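Local coordinates for protein D-hydantoinase (Ralstonia pickettii, PDB 1NFG) that probably catalyses the stereospecific, zinc-dependent hydrolysis of the cyclic amide bond in D-hydantoin derivatives, at residues 67-71 / 316-322; 70-75 / 407-411; 96-100 / 123-127. All coordinates share one frame; numbering follows the deposited sequence.

Contact 1: residues 67-71 / 316-322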
loop_
_atom_site.group_PDB
_atom_site.type_symbol
_atom_site.label_atom_id
_atom_site.label_comp_id
_atom_site.label_asym_id
_atom_site.label_seq_id
_atom_site.Cartn_x
_atom_site.Cartn_y
_atom_site.Cartn_z
ATOM N N THR A 67 11.146 -27.680 33.584
ATOM C CA THR A 67 12.387 -27.022 33.991
ATOM C C THR A 67 12.148 -25.541 34.316
ATOM O O THR A 67 11.231 -24.914 33.777
ATOM C CB THR A 67 13.471 -27.143 32.889
ATOM O OG1 THR A 67 14.711 -26.614 33.374
ATOM C CG2 THR A 67 13.061 -26.374 31.642
ATOM N N GLN A 68 12.973 -24.988 35.201
ATOM C CA GLN A 68 12.840 -23.590 35.597
ATOM C C GLN A 68 13.892 -22.688 34.973
ATOM O O GLN A 68 14.983 -23.137 34.617
ATOM C CB GLN A 68 12.933 -23.454 37.110
ATOM C CG GLN A 68 11.916 -24.261 37.870
ATOM C CD GLN A 68 11.902 -23.900 39.339
ATOM O OE1 GLN A 68 11.567 -22.771 39.705
ATOM N NE2 GLN A 68 12.276 -24.853 40.190
ATOM N N SER A 69 13.556 -21.407 34.859
ATOM C CA SER A 69 14.459 -20.419 34.290
ATOM C C SER A 69 15.613 -20.111 35.238
ATOM O O SER A 69 15.465 -20.175 36.460
ATOM C CB SER A 69 13.691 -19.137 33.970
ATOM O OG SER A 69 12.921 -18.710 35.080
ATOM N N ALA A 70 16.763 -19.779 34.664
ATOM C CA ALA A 70 17.952 -19.467 35.442
ATOM C C ALA A 70 17.716 -18.294 36.392
ATOM O O ALA A 70 18.152 -18.323 37.540
ATOM C CB ALA A 70 19.112 -19.163 34.507
ATOM N N ASP A 71 17.031 -17.261 35.910
ATOM C CA ASP A 71 16.748 -16.096 36.734
ATOM C C ASP A 71 15.477 -16.269 37.532
ATOM O O ASP A 71 14.577 -17.009 37.142
ATOM C CB ASP A 71 16.600 -14.825 35.882
ATOM C CG ASP A 71 17.905 -14.087 35.697
ATOM O OD1 ASP A 71 18.762 -14.146 36.604
ATOM O OD2 ASP A 71 18.068 -13.431 34.648
ATOM N N SER A 316 15.493 -16.341 30.605
ATOM C CA SER A 316 16.740 -16.868 31.129
ATOM C C SER A 316 16.876 -18.373 30.966
ATOM O O SER A 316 16.531 -19.140 31.863
ATOM C CB SER A 316 16.881 -16.477 32.604
ATOM O OG SER A 316 15.629 -16.558 33.271
ATOM N N TRP A 317 17.373 -18.796 29.810
ATOM C CA TRP A 317 17.581 -20.211 29.553
ATOM C C TRP A 317 19.082 -20.414 29.400
ATOM O O TRP A 317 19.664 -20.052 28.378
ATOM C CB TRP A 317 16.861 -20.640 28.278
ATOM C CG TRP A 317 15.385 -20.436 28.328
ATOM C CD1 TRP A 317 14.631 -19.714 27.449
ATOM C CD2 TRP A 317 14.475 -20.955 29.306
ATOM N NE1 TRP A 317 13.309 -19.747 27.819
ATOM C CE2 TRP A 317 13.183 -20.501 28.955
ATOM C CE3 TRP A 317 14.624 -21.757 30.444
ATOM C CZ2 TRP A 317 12.042 -20.823 29.703
ATOM C CZ3 TRP A 317 13.490 -22.079 31.189
ATOM C CH2 TRP A 317 12.215 -21.611 30.814
ATOM N N LEU A 318 19.704 -20.973 30.430
ATOM C CA LEU A 318 21.137 -21.215 30.420
ATOM C C LEU A 318 21.570 -21.801 29.095
ATOM O O LEU A 318 20.927 -22.706 28.563
ATOM C CB LEU A 318 21.528 -22.178 31.540
ATOM C CG LEU A 318 21.282 -21.735 32.979
ATOM C CD1 LEU A 318 21.676 -22.870 33.905
ATOM C CD2 LEU A 318 22.085 -20.477 33.291
ATOM N N PHE A 319 22.662 -21.278 28.555
ATOM C CA PHE A 319 23.162 -21.790 27.300
ATOM C C PHE A 319 23.527 -23.248 27.520
ATOM O O PHE A 319 23.271 -24.097 26.665
ATOM C CB PHE A 319 24.396 -21.015 26.848
ATOM C CG PHE A 319 25.022 -21.567 25.606
ATOM C CD1 PHE A 319 24.267 -21.732 24.447
ATOM C CD2 PHE A 319 26.363 -21.928 25.590
ATOM C CE1 PHE A 319 24.839 -22.252 23.290
ATOM C CE2 PHE A 319 26.947 -22.450 24.438
ATOM C CZ PHE A 319 26.183 -22.613 23.284
ATOM N N LYS A 320 24.118 -23.534 28.677
ATOM C CA LYS A 320 24.510 -24.896 29.000
ATOM C C LYS A 320 23.339 -25.696 29.563
ATOM O O LYS A 320 22.867 -26.655 28.951
ATOM C CB LYS A 320 25.660 -24.899 29.997
ATOM C CG LYS A 320 26.276 -26.271 30.143
ATOM C CD LYS A 320 27.502 -26.267 31.038
ATOM C CE LYS A 320 28.121 -27.660 31.120
ATOM N NZ LYS A 320 29.349 -27.664 31.968
ATOM N N GLY A 321 22.847 -25.304 30.723
ATOM C CA GLY A 321 21.737 -26.043 31.290
ATOM C C GLY A 321 20.476 -26.228 30.448
ATOM O O GLY A 321 19.959 -27.340 30.357
ATOM N N HIS A 322 19.989 -25.163 29.813
ATOM C CA HIS A 322 18.739 -25.228 29.050
ATOM C C HIS A 322 18.776 -25.306 27.518
ATOM O O HIS A 322 18.102 -26.148 26.921
ATOM C CB HIS A 322 17.860 -24.050 29.473
ATOM C CG HIS A 322 17.772 -23.877 30.958
ATOM N ND1 HIS A 322 17.183 -24.810 31.783
ATOM C CD2 HIS A 322 18.244 -22.903 31.771
ATOM C CE1 HIS A 322 17.296 -24.420 33.039
ATOM N NE2 HIS A 322 17.937 -23.265 33.060
#
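In S316 the hydroxyl sits between the backbone N and the carbonyl carbon (chi1 39°), which turns OG toward the amide of D71. In H322 the ring carbon CG lies beside the backbone N (chi1 -47°), and the imidazole reaches T67 and Q68. The contact joins the short strand 67-68 and the turn after it to the loop after strand 310-311 of the amidohydrolase TIM barrel. Segment 67-71 comes soon after strand 48-58, whose end carries the zinc ligand H57, with H59 just beyond it. The other segment comes soon after the zinc ligand D313.

S316 binds two successive amides with its own backbone and side chain. A70 N donates to S316 O at 2.9 Å, tilted 26° from the carbonyl plane. D71 N donates to S316 OG at 3.1 Å. S69 CB packs against the same hydroxyl, while S69 OG turns to the backbone N of T62.

The indole of W317 starts away from 67-71, but its six-membered ring swings back. W317 CZ3 meets S69 CA obliquely at 3.6 Å. At its other end NE1 makes a weak hydrogen bond to N335 O; N335 is a probable substrate-binding residue. W317 CE3 also covers one face of the H322 ring, 3.8 Å above its plane and offset toward the rim.

T67 OG1 is at the edge of the H322 ring, near its plane, and its side chain is poorly ordered. Q68 O lies obliquely by the CE1 and NE2 side of the ring, without a hydrogen bond. Between S316 and H322, one methyl of L318, CD2, rests on A70 CB at 3.5 Å.

Contact 2: residues 70-75 / 407-411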
loop_
_atom_site.group_PDB
_atom_site.type_symbol
_atom_site.label_atom_id
_atom_site.label_comp_id
_atom_site.label_asym_id
_atom_site.label_seq_id
_atom_site.Cartn_x
_atom_site.Cartn_y
_atom_site.Cartn_z
ATOM N N ALA A 70 16.763 -19.779 34.664
ATOM C CA ALA A 70 17.952 -19.467 35.442
ATOM C C ALA A 70 17.716 -18.294 36.392
ATOM O O ALA A 70 18.152 -18.323 37.540
ATOM C CB ALA A 70 19.112 -19.163 34.507
ATOM N N ASP A 71 17.031 -17.261 35.910
ATOM C CA ASP A 71 16.748 -16.096 36.734
ATOM C C ASP A 71 15.477 -16.269 37.532
ATOM O O ASP A 71 14.577 -17.009 37.142
ATOM C CB ASP A 71 16.600 -14.825 35.882
ATOM C CG ASP A 71 17.905 -14.087 35.697
ATOM O OD1 ASP A 71 18.762 -14.146 36.604
ATOM O OD2 ASP A 71 18.068 -13.431 34.648
ATOM N N THR A 72 15.417 -15.567 38.657
ATOM C CA THR A 72 14.251 -15.575 39.529
ATOM C C THR A 72 13.834 -14.118 39.622
ATOM O O THR A 72 14.521 -13.240 39.106
ATOM C CB THR A 72 14.593 -16.077 40.947
ATOM O OG1 THR A 72 15.605 -15.240 41.523
ATOM C CG2 THR A 72 15.085 -17.514 40.900
ATOM N N PHE A 73 12.716 -13.856 40.277
ATOM C CA PHE A 73 12.256 -12.488 40.425
ATOM C C PHE A 73 13.332 -11.639 41.112
ATOM O O PHE A 73 13.447 -10.442 40.857
ATOM C CB PHE A 73 10.969 -12.472 41.234
ATOM C CG PHE A 73 9.869 -11.692 40.597
ATOM C CD1 PHE A 73 9.863 -10.302 40.648
ATOM C CD2 PHE A 73 8.827 -12.344 39.948
ATOM C CE1 PHE A 73 8.826 -9.571 40.061
ATOM C CE2 PHE A 73 7.791 -11.629 39.358
ATOM C CZ PHE A 73 7.786 -10.241 39.415
ATOM N N ALA A 74 14.129 -12.271 41.970
ATOM C CA ALA A 74 15.184 -11.575 42.699
ATOM C C ALA A 74 16.428 -11.299 41.861
ATOM O O ALA A 74 16.925 -10.176 41.841
ATOM C CB ALA A 74 15.563 -12.367 43.931
ATOM N N THR A 75 16.943 -12.319 41.183
ATOM C CA THR A 75 18.138 -12.153 40.360
ATOM C C THR A 75 17.913 -11.222 39.176
ATOM O O THR A 75 18.818 -10.496 38.770
ATOM C CB THR A 75 18.636 -13.499 39.799
ATOM O OG1 THR A 75 17.558 -14.166 39.126
ATOM C CG2 THR A 75 19.171 -14.376 40.905
ATOM N N HIS A 407 24.680 -8.585 36.126
ATOM C CA HIS A 407 24.242 -8.936 37.474
ATOM C C HIS A 407 23.080 -9.916 37.650
ATOM O O HIS A 407 22.389 -9.878 38.674
ATOM C CB HIS A 407 23.939 -7.639 38.237
ATOM C CG HIS A 407 25.041 -6.627 38.159
ATOM N ND1 HIS A 407 25.320 -5.918 37.010
ATOM C CD2 HIS A 407 25.976 -6.255 39.065
ATOM C CE1 HIS A 407 26.381 -5.157 37.211
ATOM N NE2 HIS A 407 26.799 -5.344 38.449
ATOM N N ASN A 408 22.857 -10.795 36.680
ATOM C CA ASN A 408 21.769 -11.762 36.808
ATOM C C ASN A 408 22.350 -13.175 36.938
ATOM O O ASN A 408 23.559 -13.337 37.130
ATOM C CB ASN A 408 20.812 -11.654 35.612
ATOM C CG ASN A 408 21.359 -12.298 34.355
ATOM O OD1 ASN A 408 22.562 -12.256 34.084
ATOM N ND2 ASN A 408 20.470 -12.888 33.568
ATOM N N ALA A 409 21.503 -14.193 36.837
ATOM C CA ALA A 409 21.966 -15.569 36.988
ATOM C C ALA A 409 22.239 -16.339 35.689
ATOM O O ALA A 409 22.365 -17.567 35.716
ATOM C CB ALA A 409 20.970 -16.341 37.846
ATOM N N MET A 410 22.347 -15.634 34.563
ATOM C CA MET A 410 22.591 -16.282 33.272
ATOM C C MET A 410 24.052 -16.584 32.972
ATOM O O MET A 410 24.953 -15.994 33.568
ATOM C CB MET A 410 22.012 -15.434 32.141
ATOM C CG MET A 410 20.526 -15.637 31.940
ATOM S SD MET A 410 20.162 -17.333 31.459
ATOM C CE MET A 410 20.522 -17.266 29.714
ATOM N N ASP A 411 24.282 -17.505 32.038
ATOM C CA ASP A 411 25.641 -17.882 31.660
ATOM C C ASP A 411 26.130 -17.212 30.376
ATOM O O ASP A 411 27.177 -17.573 29.840
ATOM C CB ASP A 411 25.762 -19.407 31.552
ATOM C CG ASP A 411 24.788 -20.010 30.557
ATOM O OD1 ASP A 411 23.651 -19.499 30.440
ATOM O OD2 ASP A 411 25.158 -21.014 29.906
#
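The carboxylate of D71 holds the loop 407-411 with both oxygens. D71 OD1 accepts the backbone N of A409 at 2.8 Å. D71 OD2 accepts N408 ND2 at 2.7 Å. Each donor comes on the syn side of its oxygen, a little over 20° out of the carboxylate plane. The N408 side chain runs across that of D71 at about a right angle, with the amide and carboxylate planes 58° apart. D71 OD2 lies close to the amide plane, and N408 CB also borders the carboxylate. Two bonds to different oxygens fix the rotation of this buried group, and H314 NE2 adds a further bond to OD2.

Packing surrounds these bonds. A409 CB lies by D71 OD1 and A70 O, and it makes an apolar contact with T75 CG2 at 4.1 Å. On the A70 side M410 is bent at both chi2 and chi3, which folds its sulfur back to A70 CB, with SD at 3.7 Å.

D71 stands just ahead of helix 73-82 of the TIM barrel. The loop 407-411 belongs to the connection between strands 390-400 and 419-429, an antiparallel pair late in the chain. T72 is the N-cap of the helix and forms a capping box with T75. T72 N donates to T75 OG1, and T75 N returns an almost straight bond of 3.2 Å to T72 OG1. T75 OG1 also lies by D71 OD1.

In the loop, N408 OD1 accepts from Q403 NE2, and Q403 NE2 also donates to M410 O. M410 N adds a weak bond to N408 OD1. H407 N is bound to E341 OE1.

Contact 3: residues 96-100 / 123-127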
loop_
_atom_site.group_PDB
_atom_site.type_symbol
_atom_site.label_atom_id
_atom_site.label_comp_id
_atom_site.label_asym_id
_atom_site.label_seq_id
_atom_site.Cartn_x
_atom_site.Cartn_y
_atom_site.Cartn_z
ATOM N N ARG A 96 -2.616 -24.187 33.092
ATOM C CA ARG A 96 -3.778 -24.871 32.534
ATOM C C ARG A 96 -4.587 -25.573 33.624
ATOM O O ARG A 96 -4.043 -26.297 34.456
ATOM C CB ARG A 96 -3.336 -25.878 31.475
ATOM C CG ARG A 96 -4.477 -26.626 30.806
ATOM C CD ARG A 96 -3.918 -27.753 29.960
ATOM N NE ARG A 96 -2.763 -28.359 30.627
ATOM C CZ ARG A 96 -2.087 -29.417 30.182
ATOM N NH1 ARG A 96 -2.444 -30.018 29.049
ATOM N NH2 ARG A 96 -1.040 -29.869 30.867
ATOM N N GLY A 97 -5.891 -25.341 33.625
ATOM C CA GLY A 97 -6.734 -25.972 34.619
ATOM C C GLY A 97 -6.888 -25.182 35.904
ATOM O O GLY A 97 -7.695 -25.542 36.762
ATOM N N HIS A 98 -6.121 -24.104 36.043
ATOM C CA HIS A 98 -6.190 -23.273 37.239
ATOM C C HIS A 98 -6.754 -21.880 36.928
ATOM O O HIS A 98 -6.857 -21.487 35.763
ATOM C CB HIS A 98 -4.800 -23.191 37.882
ATOM C CG HIS A 98 -4.319 -24.499 38.440
ATOM N ND1 HIS A 98 -4.812 -25.036 39.611
ATOM C CD2 HIS A 98 -3.421 -25.397 37.963
ATOM C CE1 HIS A 98 -4.238 -26.209 39.829
ATOM N NE2 HIS A 98 -3.391 -26.452 38.844
ATOM N N SER A 99 -7.136 -21.145 37.971
ATOM C CA SER A 99 -7.714 -19.811 37.807
ATOM C C SER A 99 -6.673 -18.713 37.615
ATOM O O SER A 99 -5.463 -18.941 37.760
ATOM C CB SER A 99 -8.559 -19.456 39.026
ATOM O OG SER A 99 -7.736 -19.330 40.173
ATOM N N LEU A 100 -7.152 -17.516 37.289
ATOM C CA LEU A 100 -6.249 -16.388 37.108
ATOM C C LEU A 100 -5.777 -15.977 38.500
ATOM O O LEU A 100 -4.583 -15.744 38.723
ATOM C CB LEU A 100 -6.960 -15.227 36.390
ATOM C CG LEU A 100 -7.417 -15.577 34.967
ATOM C CD1 LEU A 100 -7.980 -14.353 34.286
ATOM C CD2 LEU A 100 -6.244 -16.135 34.176
ATOM N N ILE A 123 -1.592 -10.207 32.682
ATOM C CA ILE A 123 -2.111 -11.540 32.921
ATOM C C ILE A 123 -2.216 -12.340 31.621
ATOM O O ILE A 123 -2.880 -11.915 30.671
ATOM C CB ILE A 123 -3.490 -11.490 33.625
ATOM C CG1 ILE A 123 -3.946 -12.914 33.960
ATOM C CG2 ILE A 123 -4.502 -10.763 32.747
ATOM C CD1 ILE A 123 -2.905 -13.730 34.735
ATOM N N ILE A 124 -1.535 -13.485 31.573
ATOM C CA ILE A 124 -1.583 -14.346 30.399
ATOM C C ILE A 124 -2.738 -15.325 30.538
ATOM O O ILE A 124 -2.834 -16.041 31.532
ATOM C CB ILE A 124 -0.317 -15.194 30.231
ATOM C CG1 ILE A 124 0.877 -14.312 29.883
ATOM C CG2 ILE A 124 -0.539 -16.221 29.139
ATOM C CD1 ILE A 124 2.126 -15.091 29.558
ATOM N N VAL A 125 -3.608 -15.355 29.538
ATOM C CA VAL A 125 -4.743 -16.263 29.539
ATOM C C VAL A 125 -4.496 -17.363 28.505
ATOM O O VAL A 125 -4.633 -17.132 27.305
ATOM C CB VAL A 125 -6.031 -15.523 29.177
ATOM C CG1 VAL A 125 -7.207 -16.480 29.191
ATOM C CG2 VAL A 125 -6.252 -14.386 30.143
ATOM N N LEU A 126 -4.117 -18.552 28.964
ATOM C CA LEU A 126 -3.874 -19.662 28.052
ATOM C C LEU A 126 -4.851 -20.836 28.232
ATOM O O LEU A 126 -4.676 -21.896 27.630
ATOM C CB LEU A 126 -2.424 -20.139 28.178
ATOM C CG LEU A 126 -1.816 -20.324 29.567
ATOM C CD1 LEU A 126 -2.529 -21.439 30.327
ATOM C CD2 LEU A 126 -0.338 -20.643 29.410
ATOM N N ASP A 127 -5.881 -20.640 29.049
ATOM C CA ASP A 127 -6.889 -21.669 29.288
ATOM C C ASP A 127 -8.202 -20.928 29.507
ATOM O O ASP A 127 -8.721 -20.858 30.623
ATOM C CB ASP A 127 -6.518 -22.508 30.517
ATOM C CG ASP A 127 -7.496 -23.647 30.765
ATOM O OD1 ASP A 127 -8.111 -24.128 29.791
ATOM O OD2 ASP A 127 -7.642 -24.073 31.932
HETATM O O HOH W 1 -8.660 -23.162 34.184
#
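D127 reaches toward the turn at R96 and G97 with its chain extended from the backbone N (chi1 -177°). Its CB passes R96 CA at 4.1 Å. Its CG comes next to the amide of G97, and the tip atom OD2 does the binding. G97 N donates to D127 OD2 at 2.7 Å, coming from above the carboxylate plane, 43° out of it. A water gives OD2 a second donor at 2.6 Å. The same water donates to H98 O, and it thereby ties the carboxylate to the next part of the turn. The guanidinium end of R96 leads away: R96 NE remains 6.6 Å from D127 OD2, too far for a salt bridge. The opposite charge may still favour the ionised carboxylate. G97 has a positive phi (89°), which suits a residue without a side chain.

Segment 96-100 follows strand 85-93. Segment 123-127 is the end of the neighbouring parallel strand 118-124 and the loop after it. Together they belong to a beta-alpha-beta unit of the TIM barrel, and 96-100 leads into the intervening helix 100-111. S99 is the N-cap of that helix, and its OG accepts E102 N. H98 ND1 is bonded to E102 OE2.

At the helix start L100 points to the strand end. Its CD2 packs on I123 CG1 at 4.0 Å, with the two side chains crossing at about a right angle. The same methyl is 4.4 Å from V125 CG2. V132 of helix 130-135 touches both L100 and V125.

At the opposite end of the segments L126 CD1 lies 3.9 Å from R96 N. Q94 links the two segments: its OE1 accepts L126 N, and its NE2 donates to H98 O.

Overall arrangement
Contacts 1 and 2 are neighbours, with centres 9 Å apart. They share A70 and D71: the D71 amide faces 316-322 and its carboxylate faces 407-411. The two partner loops also meet directly, as D411 OD1 takes a probable hydrogen bond from F319 N at 2.8 Å. D411 OD2 does the same with K320 N. Contact 3 stands apart, its centre 23 Å from that of contact 1 and 25 Å from that of contact 2, and touches neither. All three lie near the zinc site. The side chain of W317 in contact 1 is about 10 Å from a zinc ion, and that of I124 in contact 3 about 7 Å. In contact 2 the D71 side chain is about 9 Å from that of the zinc ligand H59.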